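Local coordinates for protein O-methyltransferase, putative (Bacillus cereus, PDB 3DUW) that probably transfers a methyl group from S-adenosylmethionine to a hydroxyl oxygen of its acceptor, and is captured here with the by-product S-adenosylhomocysteine, at residues P198-T203 with I217-K222; D135-D140 with P159-I164; S72-A77 with S101-A106. All coordinates share one frame; numbering follows the deposited sequence.

Interaction 1: P198-T203 with I217-K222; sequences PRVSAT and IMAVVK
The face of the hairpin that carries V200, A202, A219 and V221 is built from small bumps set closely against each other. Strands 200-203 and 217-221 run antiparallel, their axes 4.6 Å apart at 159°, and at the non-hydrogen-bonded pair A202-A219 the CA atoms close to 4.0 Å. Two methyls are pressed together there: A202 CB lies 3.5 Å from A219 CB, tighter than ordinary carbon contact. A219 CB also fits beside V200, whose CG1 stands anti to the backbone N (chi1 -179°) and reaches diagonally across to touch it at 3.6 Å. The other branch, V200 CG2, meets V221 CG2 loosely at 4.4 Å. Larger residues from two helices fill in over these low bumps: L154 of helix 146-155 over both valines and F150 over V200, I194 of helix 182-196 over A202.

On the face of S201, T203, M218 (a selenomethionine) and V220, the pairs are hydrogen-bonded. S201 with V220 and T203 with M218 each exchange two N-H...O bonds, M218 N approaching T203 O from above the carbonyl plane; a water also joins S201 OG to V220 O. Much of this side is covered by the second subunit, whose L52 packs on S201 and V220 and whose F49 joins I164 on M218; T203 OG1 is hydrogen-bonded to T45 O of that subunit. At the open end K222 N meets R199 O at 2.7 Å in a nearly straight bond (169°). Beyond it, one water links R199 NH2 (2.7 Å) to K222 O (2.9 Å). Five backbone bonds thus fix the register, while hydrocarbon alone joins the side chains on the helix-covered face, which implies that the hairpin serves both the apolar core and the subunit interface.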
loop_
_atom_site.group_PDB
_atom_site.type_symbol
_atom_site.label_atom_id
_atom_site.label_comp_id
_atom_site.label_asym_id
_atom_site.label_seq_id
_atom_site.Cartn_x
_atom_site.Cartn_y
_atom_site.Cartn_z
ATOM N N PRO A 198 19.496 -4.833 -8.881
ATOM C CA PRO A 198 19.440 -3.390 -9.140
ATOM C C PRO A 198 18.190 -2.936 -9.888
ATOM O O PRO A 198 17.801 -1.774 -9.812
ATOM C CB PRO A 198 20.711 -3.136 -9.949
ATOM C CG PRO A 198 21.638 -4.199 -9.467
ATOM C CD PRO A 198 20.741 -5.406 -9.418
ATOM N N ARG A 199 17.561 -3.853 -10.613
ATOM C CA ARG A 199 16.372 -3.513 -11.382
ATOM C C ARG A 199 15.090 -3.469 -10.554
ATOM O O ARG A 199 14.018 -3.199 -11.089
ATOM C CB ARG A 199 16.212 -4.499 -12.538
ATOM C CG ARG A 199 16.244 -5.949 -12.102
ATOM C CD ARG A 199 16.472 -6.888 -13.276
ATOM N NE ARG A 199 15.470 -6.724 -14.325
ATOM C CZ ARG A 199 15.254 -7.610 -15.291
ATOM N NH1 ARG A 199 15.969 -8.727 -15.341
ATOM N NH2 ARG A 199 14.320 -7.383 -16.203
ATOM N N VAL A 200 15.197 -3.718 -9.251
ATOM C CA VAL A 200 14.015 -3.712 -8.389
ATOM C C VAL A 200 14.197 -2.869 -7.129
ATOM O O VAL A 200 15.182 -3.022 -6.406
ATOM C CB VAL A 200 13.635 -5.153 -7.962
ATOM C CG1 VAL A 200 12.394 -5.133 -7.079
ATOM C CG2 VAL A 200 13.393 -6.014 -9.187
ATOM N N SER A 201 13.242 -1.976 -6.880
ATOM C CA SER A 201 13.257 -1.116 -5.700
ATOM C C SER A 201 12.023 -1.494 -4.891
ATOM O O SER A 201 10.926 -1.606 -5.440
ATOM C CB SER A 201 13.196 0.358 -6.105
ATOM O OG SER A 201 12.022 0.640 -6.842
ATOM N N ALA A 202 12.192 -1.682 -3.587
ATOM C CA ALA A 202 11.070 -2.104 -2.765
ATOM C C ALA A 202 11.052 -1.561 -1.352
ATOM O O ALA A 202 12.025 -0.995 -0.856
ATOM C CB ALA A 202 11.042 -3.636 -2.706
ATOM N N THR A 203 9.900 -1.744 -0.722
ATOM C CA THR A 203 9.710 -1.396 0.670
ATOM C C THR A 203 8.831 -2.502 1.235
ATOM O O THR A 203 8.343 -3.365 0.499
ATOM C CB THR A 203 9.003 -0.035 0.874
ATOM O OG1 THR A 203 9.072 0.305 2.267
ATOM C CG2 THR A 203 7.536 -0.096 0.444
ATOM N N ILE A 217 5.574 -6.921 1.046
ATOM C CA ILE A 217 6.589 -6.214 0.293
ATOM C C ILE A 217 5.918 -5.680 -0.971
ATOM O O ILE A 217 5.068 -6.346 -1.570
ATOM C CB ILE A 217 7.747 -7.161 -0.121
ATOM C CG1 ILE A 217 8.771 -7.258 1.012
ATOM C CG2 ILE A 217 8.398 -6.673 -1.417
ATOM C CD1 ILE A 217 9.779 -8.384 0.839
HETATM N N MSE A 218 6.265 -4.455 -1.339
HETATM C CA MSE A 218 5.765 -3.854 -2.567
HETATM C C MSE A 218 7.022 -3.418 -3.297
HETATM O O MSE A 218 7.815 -2.629 -2.777
HETATM C CB MSE A 218 4.853 -2.651 -2.304
HETATM C CG MSE A 218 4.317 -2.030 -3.594
HETATM SE SE MSE A 218 2.899 -0.742 -3.338
HETATM C CE MSE A 218 3.991 0.816 -3.005
ATOM N N ALA A 219 7.212 -3.964 -4.492
ATOM C CA ALA A 219 8.382 -3.670 -5.299
ATOM C C ALA A 219 7.990 -3.223 -6.693
ATOM O O ALA A 219 6.929 -3.587 -7.203
ATOM C CB ALA A 219 9.266 -4.907 -5.388
ATOM N N VAL A 220 8.856 -2.426 -7.304
ATOM C CA VAL A 220 8.620 -1.944 -8.652
ATOM C C VAL A 220 9.855 -2.235 -9.490
ATOM O O VAL A 220 10.984 -1.976 -9.064
ATOM C CB VAL A 220 8.336 -0.425 -8.675
ATOM C CG1 VAL A 220 8.155 0.049 -10.110
ATOM C CG2 VAL A 220 7.090 -0.117 -7.864
ATOM N N VAL A 221 9.632 -2.791 -10.675
ATOM C CA VAL A 221 10.712 -3.122 -11.588
ATOM C C VAL A 221 11.077 -1.890 -12.407
ATOM O O VAL A 221 10.201 -1.179 -12.898
ATOM C CB VAL A 221 10.291 -4.252 -12.549
ATOM C CG1 VAL A 221 11.423 -4.567 -13.513
ATOM C CG2 VAL A 221 9.911 -5.495 -11.752
ATOM N N LYS A 222 12.377 -1.652 -12.546
ATOM C CA LYS A 222 12.889 -0.517 -13.306
ATOM C C LYS A 222 13.506 -1.004 -14.615
ATOM O O LYS A 222 13.779 -2.219 -14.713
ATOM C CB LYS A 222 13.953 0.222 -12.494
ATOM C CG LYS A 222 14.596 1.385 -13.229
ATOM C CD LYS A 222 16.094 1.453 -12.962
ATOM C CE LYS A 222 16.807 0.206 -13.472
ATOM N NZ LYS A 222 16.592 -0.017 -14.932
HETATM O O HOH W 1 13.903 -4.730 -16.202
HETATM O O HOH W 2 12.908 -0.038 -9.595
#

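Interaction 2: D135-D140 with P159-I164; sequences DFIFID and PGTVII. With SAH (S-adenosyl-L-homocysteine), chain C.
The F138 ring has D140 CB over one face, 3.5 Å above its plane and displaced toward the rim. I164 CG2 touches CD1 of that ring at 3.7 Å, and the amino nitrogen of S-adenosylhomocysteine approaches F138 CE2 obliquely. The second ring, F136, lies side by side with V162, its CE2 3.9 Å from V162 CG1, while F136 CZ rests 3.9 Å from I164 CG1; both approaches are slanted. On the reverse face I139 CD1 touches I163 CG2 at 3.9 Å, and I137 crosses the methyl of T161.

Strands 136-139 and 162-164 are parallel, at 13°. I137 N to V162 O, I164 N to I137 O and I139 N to I164 O all lie nearly along the C=O axis. V162 N to D135 O (3.0 Å) instead comes from 37° above the carbonyl plane, and that oxygen also receives Q57 NE2. Just past the strand, D140 OD2 accepts the ligand's N at a very short 2.3 Å, while a salt bridge from D140 OD1 to K143 orients the carboxylate so that OD2 faces the ligand. K143 probably favours its ionised form, with the D166 carboxylate also close by.

Strand 136-139, helix 146-155 and strand 162-166 form a beta-alpha-beta unit of the Rossmann-like methyltransferase fold: helix 44-57 covers F136 and I164, helix 146-155 covers I137 and I163, and strands 61-65 and 214-221 flank the pair.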
loop_
_atom_site.group_PDB
_atom_site.type_symbol
_atom_site.label_atom_id
_atom_site.label_comp_id
_atom_site.label_asym_id
_atom_site.label_seq_id
_atom_site.Cartn_x
_atom_site.Cartn_y
_atom_site.Cartn_z
ATOM N N ASP A 135 2.168 -7.125 -15.820
ATOM C CA ASP A 135 2.302 -5.789 -15.245
ATOM C C ASP A 135 2.137 -5.766 -13.728
ATOM O O ASP A 135 2.534 -4.802 -13.080
ATOM C CB ASP A 135 1.260 -4.829 -15.837
ATOM C CG ASP A 135 1.004 -5.063 -17.309
ATOM O OD1 ASP A 135 1.973 -5.073 -18.092
ATOM O OD2 ASP A 135 -0.179 -5.226 -17.682
ATOM N N PHE A 136 1.545 -6.818 -13.172
ATOM C CA PHE A 136 1.299 -6.892 -11.734
ATOM C C PHE A 136 1.448 -8.354 -11.325
ATOM O O PHE A 136 0.816 -9.234 -11.907
ATOM C CB PHE A 136 -0.116 -6.379 -11.449
ATOM C CG PHE A 136 -0.411 -6.141 -9.997
ATOM C CD1 PHE A 136 -0.642 -7.207 -9.131
ATOM C CD2 PHE A 136 -0.485 -4.847 -9.499
ATOM C CE1 PHE A 136 -0.947 -6.982 -7.789
ATOM C CE2 PHE A 136 -0.789 -4.614 -8.160
ATOM C CZ PHE A 136 -1.020 -5.685 -7.304
ATOM N N ILE A 137 2.285 -8.612 -10.324
ATOM C CA ILE A 137 2.537 -9.976 -9.871
ATOM C C ILE A 137 2.344 -10.101 -8.360
ATOM O O ILE A 137 2.955 -9.361 -7.581
ATOM C CB ILE A 137 3.973 -10.403 -10.254
ATOM C CG1 ILE A 137 4.172 -10.218 -11.765
ATOM C CG2 ILE A 137 4.225 -11.847 -9.852
ATOM C CD1 ILE A 137 5.583 -10.461 -12.242
ATOM N N PHE A 138 1.486 -11.035 -7.957
ATOM C CA PHE A 138 1.188 -11.266 -6.547
ATOM C C PHE A 138 1.756 -12.621 -6.147
ATOM O O PHE A 138 1.317 -13.657 -6.648
ATOM C CB PHE A 138 -0.331 -11.230 -6.322
ATOM C CG PHE A 138 -0.750 -11.403 -4.882
ATOM C CD1 PHE A 138 -0.092 -10.723 -3.861
ATOM C CD2 PHE A 138 -1.823 -12.225 -4.551
ATOM C CE1 PHE A 138 -0.501 -10.860 -2.529
ATOM C CE2 PHE A 138 -2.237 -12.366 -3.227
ATOM C CZ PHE A 138 -1.574 -11.682 -2.214
ATOM N N ILE A 139 2.751 -12.601 -5.267
ATOM C CA ILE A 139 3.397 -13.821 -4.797
ATOM C C ILE A 139 2.789 -14.184 -3.450
ATOM O O ILE A 139 3.039 -13.516 -2.442
ATOM C CB ILE A 139 4.917 -13.614 -4.669
ATOM C CG1 ILE A 139 5.478 -13.119 -6.005
ATOM C CG2 ILE A 139 5.584 -14.917 -4.265
ATOM C CD1 ILE A 139 6.964 -12.815 -5.991
ATOM N N ASP A 140 1.996 -15.251 -3.440
ATOM C CA ASP A 140 1.297 -15.665 -2.230
ATOM C C ASP A 140 1.075 -17.175 -2.162
ATOM O O ASP A 140 -0.041 -17.635 -1.915
ATOM C CB ASP A 140 -0.047 -14.928 -2.171
ATOM C CG ASP A 140 -0.723 -15.031 -0.824
ATOM O OD1 ASP A 140 -0.018 -15.133 0.198
ATOM O OD2 ASP A 140 -1.970 -14.984 -0.786
ATOM N N PRO A 159 9.371 -3.152 -17.567
ATOM C CA PRO A 159 9.687 -1.993 -16.730
ATOM C C PRO A 159 8.379 -1.407 -16.210
ATOM O O PRO A 159 7.453 -1.165 -16.982
ATOM C CB PRO A 159 10.405 -1.059 -17.699
ATOM C CG PRO A 159 11.107 -2.020 -18.615
ATOM C CD PRO A 159 10.032 -3.050 -18.881
ATOM N N GLY A 160 8.297 -1.198 -14.900
ATOM C CA GLY A 160 7.082 -0.654 -14.325
ATOM C C GLY A 160 6.227 -1.703 -13.636
ATOM O O GLY A 160 5.271 -1.365 -12.950
ATOM N N THR A 161 6.563 -2.975 -13.820
ATOM C CA THR A 161 5.807 -4.054 -13.189
ATOM C C THR A 161 5.811 -3.914 -11.671
ATOM O O THR A 161 6.835 -3.592 -11.067
ATOM C CB THR A 161 6.390 -5.440 -13.554
ATOM O OG1 THR A 161 6.087 -5.736 -14.923
ATOM C CG2 THR A 161 5.805 -6.531 -12.664
ATOM N N VAL A 162 4.651 -4.149 -11.069
ATOM C CA VAL A 162 4.510 -4.089 -9.621
ATOM C C VAL A 162 4.505 -5.517 -9.087
ATOM O O VAL A 162 3.842 -6.391 -9.647
ATOM C CB VAL A 162 3.185 -3.409 -9.213
ATOM C CG1 VAL A 162 2.973 -3.528 -7.703
ATOM C CG2 VAL A 162 3.202 -1.949 -9.631
ATOM N N ILE A 163 5.264 -5.754 -8.023
ATOM C CA ILE A 163 5.322 -7.069 -7.400
ATOM C C ILE A 163 4.931 -6.926 -5.935
ATOM O O ILE A 163 5.501 -6.106 -5.212
ATOM C CB ILE A 163 6.746 -7.674 -7.459
ATOM C CG1 ILE A 163 7.185 -7.849 -8.915
ATOM C CG2 ILE A 163 6.773 -9.015 -6.729
ATOM C CD1 ILE A 163 8.646 -8.243 -9.078
ATOM N N ILE A 164 3.939 -7.699 -5.508
ATOM C CA ILE A 164 3.509 -7.683 -4.117
ATOM C C ILE A 164 3.803 -9.062 -3.553
ATOM O O ILE A 164 3.401 -10.070 -4.140
ATOM C CB ILE A 164 1.992 -7.440 -3.971
ATOM C CG1 ILE A 164 1.632 -6.026 -4.433
ATOM C CG2 ILE A 164 1.574 -7.655 -2.516
ATOM C CD1 ILE A 164 2.194 -4.926 -3.553
HETATM N N SAH C . -3.608 -15.700 -2.263
HETATM C CA SAH C . -4.787 -16.594 -1.963
HETATM C CB SAH C . -4.404 -17.661 -0.992
HETATM C CG SAH C . -3.312 -18.624 -1.396
HETATM S SD SAH C . -2.825 -19.624 0.075
HETATM C C SAH C . -5.897 -15.711 -1.301
HETATM O O SAH C . -5.648 -14.526 -1.064
HETATM O OXT SAH C . -7.016 -16.286 -1.049
HETATM C "C5'" SAH C . -1.372 -20.364 -0.553
HETATM C "C4'" SAH C . -1.694 -21.357 -1.772
HETATM O "O4'" SAH C . -0.386 -21.808 -2.116
HETATM C "C3'" SAH C . -2.442 -22.637 -1.429
HETATM O "O3'" SAH C . -3.659 -22.761 -2.169
HETATM C "C2'" SAH C . -1.374 -23.757 -1.748
HETATM O "O2'" SAH C . -1.961 -24.985 -2.155
HETATM C "C1'" SAH C . -0.525 -23.086 -2.808
HETATM N N9 SAH C . 0.694 -23.598 -3.034
HETATM C C8 SAH C . 1.657 -24.140 -2.200
HETATM N N7 SAH C . 2.738 -24.540 -2.791
HETATM C C5 SAH C . 2.515 -24.250 -4.160
HETATM C C6 SAH C . 3.346 -24.456 -5.321
HETATM N N6 SAH C . 4.567 -25.004 -5.277
HETATM N N1 SAH C . 2.795 -24.045 -6.508
HETATM C C2 SAH C . 1.555 -23.482 -6.603
HETATM N N3 SAH C . 0.730 -23.270 -5.517
HETATM C C4 SAH C . 1.273 -23.677 -4.332
#

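Interaction 3: S72-A77 with S101-A106; sequences STIWLA and SNIERA. With SAH (S-adenosyl-L-homocysteine), chain C.
I74 carries the tight part of this contact between helices 71-77 and 93-105. Its CG1 is anti to the carbonyl carbon (chi1 -70°) and the chain runs on extended, so that CD1 arrives at the end of the second helix, 3.9 Å from A106 CB and equally 3.9 Å from N102 O. Next to it T73 CG2 meets I103 CD1 at 4.0 Å, the two side chains crossing at about a right angle. Between these two touches, I74 CG1 and I103 CG1 stand a looser 4.4 Å apart. The axes pass at 10.2 Å with a crossing of -37°, and only 175 Å² is buried, so the helices graze rather than interlock; V112 and L108 pack beside the junction.

In the alternating order of the Rossmann-like fold, helix 71-77 follows strand 61-65 and helix 93-105 follows strand 85-90, which puts the two helices next to each other against the sheet. On the face of helix 71-77 turned from its neighbour, S72 serves the cofactor site: its OG accepts the amino N of S-adenosylhomocysteine at 3.0 Å and is also bonded to E64 OE2. T73, packed on I103 through its methyl, sends OG1 to E64 OE1. One glutamate thereby steadies both hydroxyls.

The solvent side of helix 93-105 is looser, with S101 and E104 exposed. Separately, against helix 23-34, R105 folds back and grips buried N102 OD1 end-on, NH1 at 2.9 Å and NH2 at 3.0 Å, with that oxygen in the guanidinium plane, while N102 ND2 is bonded to G69 O.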
loop_
_atom_site.group_PDB
_atom_site.type_symbol
_atom_site.label_atom_id
_atom_site.label_comp_id
_atom_site.label_asym_id
_atom_site.label_seq_id
_atom_site.Cartn_x
_atom_site.Cartn_y
_atom_site.Cartn_z
ATOM N N SER A 72 -8.390 -13.899 -3.311
ATOM C CA SER A 72 -7.554 -12.780 -3.743
ATOM C C SER A 72 -7.687 -12.587 -5.248
ATOM O O SER A 72 -7.666 -11.462 -5.743
ATOM C CB SER A 72 -6.085 -13.039 -3.416
ATOM O OG SER A 72 -5.652 -14.260 -3.994
ATOM N N THR A 73 -7.813 -13.698 -5.968
ATOM C CA THR A 73 -7.927 -13.672 -7.420
ATOM C C THR A 73 -9.104 -12.818 -7.870
ATOM O O THR A 73 -8.999 -12.059 -8.833
ATOM C CB THR A 73 -8.120 -15.091 -7.966
ATOM O OG1 THR A 73 -7.350 -16.011 -7.180
ATOM C CG2 THR A 73 -7.666 -15.168 -9.412
ATOM N N ILE A 74 -10.230 -12.957 -7.180
ATOM C CA ILE A 74 -11.421 -12.183 -7.511
ATOM C C ILE A 74 -11.183 -10.689 -7.265
ATOM O O ILE A 74 -11.561 -9.849 -8.084
ATOM C CB ILE A 74 -12.630 -12.697 -6.699
ATOM C CG1 ILE A 74 -13.029 -14.079 -7.227
ATOM C CG2 ILE A 74 -13.792 -11.720 -6.797
ATOM C CD1 ILE A 74 -13.984 -14.840 -6.332
ATOM N N TRP A 75 -10.546 -10.353 -6.145
ATOM C CA TRP A 75 -10.250 -8.953 -5.859
ATOM C C TRP A 75 -9.355 -8.381 -6.956
ATOM O O TRP A 75 -9.576 -7.267 -7.431
ATOM C CB TRP A 75 -9.540 -8.801 -4.512
ATOM C CG TRP A 75 -10.436 -8.863 -3.309
ATOM C CD1 TRP A 75 -10.553 -9.896 -2.425
ATOM C CD2 TRP A 75 -11.299 -7.823 -2.826
ATOM N NE1 TRP A 75 -11.428 -9.562 -1.417
ATOM C CE2 TRP A 75 -11.900 -8.295 -1.639
ATOM C CE3 TRP A 75 -11.620 -6.536 -3.279
ATOM C CZ2 TRP A 75 -12.805 -7.527 -0.897
ATOM C CZ3 TRP A 75 -12.521 -5.770 -2.540
ATOM C CH2 TRP A 75 -13.101 -6.272 -1.363
ATOM N N LEU A 76 -8.340 -9.144 -7.350
ATOM C CA LEU A 76 -7.417 -8.706 -8.392
ATOM C C LEU A 76 -8.123 -8.540 -9.735
ATOM O O LEU A 76 -7.968 -7.520 -10.409
ATOM C CB LEU A 76 -6.272 -9.712 -8.540
ATOM C CG LEU A 76 -5.268 -9.782 -7.384
ATOM C CD1 LEU A 76 -4.405 -11.021 -7.519
ATOM C CD2 LEU A 76 -4.404 -8.530 -7.383
ATOM N N ALA A 77 -8.905 -9.544 -10.115
ATOM C CA ALA A 77 -9.617 -9.503 -11.387
ATOM C C ALA A 77 -10.593 -8.334 -11.456
ATOM O O ALA A 77 -10.780 -7.734 -12.515
ATOM C CB ALA A 77 -10.354 -10.811 -11.611
ATOM N N SER A 101 -14.399 -22.683 -9.571
ATOM C CA SER A 101 -15.824 -22.641 -9.271
ATOM C C SER A 101 -16.211 -21.302 -8.656
ATOM O O SER A 101 -17.231 -20.718 -9.019
ATOM C CB SER A 101 -16.188 -23.791 -8.328
ATOM O OG SER A 101 -15.816 -25.038 -8.901
ATOM N N ASN A 102 -15.392 -20.809 -7.730
ATOM C CA ASN A 102 -15.668 -19.527 -7.094
ATOM C C ASN A 102 -15.529 -18.398 -8.097
ATOM O O ASN A 102 -16.332 -17.466 -8.109
ATOM C CB ASN A 102 -14.722 -19.293 -5.915
ATOM C CG ASN A 102 -15.072 -20.150 -4.716
ATOM O OD1 ASN A 102 -16.241 -20.455 -4.485
ATOM N ND2 ASN A 102 -14.065 -20.527 -3.936
ATOM N N ILE A 103 -14.505 -18.483 -8.937
ATOM C CA ILE A 103 -14.271 -17.467 -9.951
ATOM C C ILE A 103 -15.437 -17.441 -10.938
ATOM O O ILE A 103 -15.859 -16.376 -11.391
ATOM C CB ILE A 103 -12.938 -17.737 -10.683
ATOM C CG1 ILE A 103 -11.777 -17.485 -9.715
ATOM C CG2 ILE A 103 -12.815 -16.849 -11.913
ATOM C CD1 ILE A 103 -10.423 -17.899 -10.244
ATOM N N GLU A 104 -15.970 -18.618 -11.253
ATOM C CA GLU A 104 -17.099 -18.719 -12.171
ATOM C C GLU A 104 -18.353 -18.121 -11.543
ATOM O O GLU A 104 -19.114 -17.415 -12.210
ATOM C CB GLU A 104 -17.355 -20.184 -12.537
ATOM C CG GLU A 104 -18.590 -20.406 -13.401
ATOM C CD GLU A 104 -18.510 -19.686 -14.730
ATOM O OE1 GLU A 104 -17.580 -19.981 -15.511
ATOM O OE2 GLU A 104 -19.378 -18.828 -14.996
ATOM N N ARG A 105 -18.566 -18.393 -10.258
ATOM C CA ARG A 105 -19.737 -17.870 -9.567
ATOM C C ARG A 105 -19.666 -16.347 -9.496
ATOM O O ARG A 105 -20.692 -15.672 -9.406
ATOM C CB ARG A 105 -19.844 -18.464 -8.157
ATOM C CG ARG A 105 -21.289 -18.606 -7.667
ATOM C CD ARG A 105 -21.402 -19.300 -6.311
ATOM N NE ARG A 105 -20.611 -20.524 -6.237
ATOM C CZ ARG A 105 -19.399 -20.589 -5.693
ATOM N NH1 ARG A 105 -18.849 -19.502 -5.169
ATOM N NH2 ARG A 105 -18.728 -21.727 -5.688
ATOM N N ALA A 106 -18.448 -15.813 -9.540
ATOM C CA ALA A 106 -18.234 -14.371 -9.494
ATOM C C ALA A 106 -18.264 -13.788 -10.911
ATOM O O ALA A 106 -18.033 -12.596 -11.107
ATOM C CB ALA A 106 -16.897 -14.062 -8.823
HETATM N N SAH C . -3.608 -15.700 -2.263
HETATM C CA SAH C . -4.787 -16.594 -1.963
HETATM C CB SAH C . -4.404 -17.661 -0.992
HETATM C CG SAH C . -3.312 -18.624 -1.396
HETATM S SD SAH C . -2.825 -19.624 0.075
HETATM C C SAH C . -5.897 -15.711 -1.301
HETATM O O SAH C . -5.648 -14.526 -1.064
HETATM O OXT SAH C . -7.016 -16.286 -1.049
HETATM C "C5'" SAH C . -1.372 -20.364 -0.553
HETATM C "C4'" SAH C . -1.694 -21.357 -1.772
HETATM O "O4'" SAH C . -0.386 -21.808 -2.116
HETATM C "C3'" SAH C . -2.442 -22.637 -1.429
HETATM O "O3'" SAH C . -3.659 -22.761 -2.169
HETATM C "C2'" SAH C . -1.374 -23.757 -1.748
HETATM O "O2'" SAH C . -1.961 -24.985 -2.155
HETATM C "C1'" SAH C . -0.525 -23.086 -2.808
HETATM N N9 SAH C . 0.694 -23.598 -3.034
HETATM C C8 SAH C . 1.657 -24.140 -2.200
HETATM N N7 SAH C . 2.738 -24.540 -2.791
HETATM C C5 SAH C . 2.515 -24.250 -4.160
HETATM C C6 SAH C . 3.346 -24.456 -5.321
HETATM N N6 SAH C . 4.567 -25.004 -5.277
HETATM N N1 SAH C . 2.795 -24.045 -6.508
HETATM C C2 SAH C . 1.555 -23.482 -6.603
HETATM N N3 SAH C . 0.730 -23.270 -5.517
HETATM C C4 SAH C . 1.273 -23.677 -4.332
#

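Overall arrangement
Following the chain from the N terminus, interaction 3 closes first, looping over strand 85-90 between its helices. Interaction 2 comes next, closing around helix 146-155, and interaction 1 last, closing the C-terminal hairpin. The three run in series, with none nested or crossed. Interactions 2 and 1 share one sheet, joined where V221 O faces G160 N and A219 N faces I163 O, both probable hydrogen bonds. Interactions 3 and 2 meet through L76 against F136 and S72 against F138, and both touch the cofactor product. Interactions 1 and 3 do not touch: their centres lie about 27 Å apart, on opposite sides of the chain's centre.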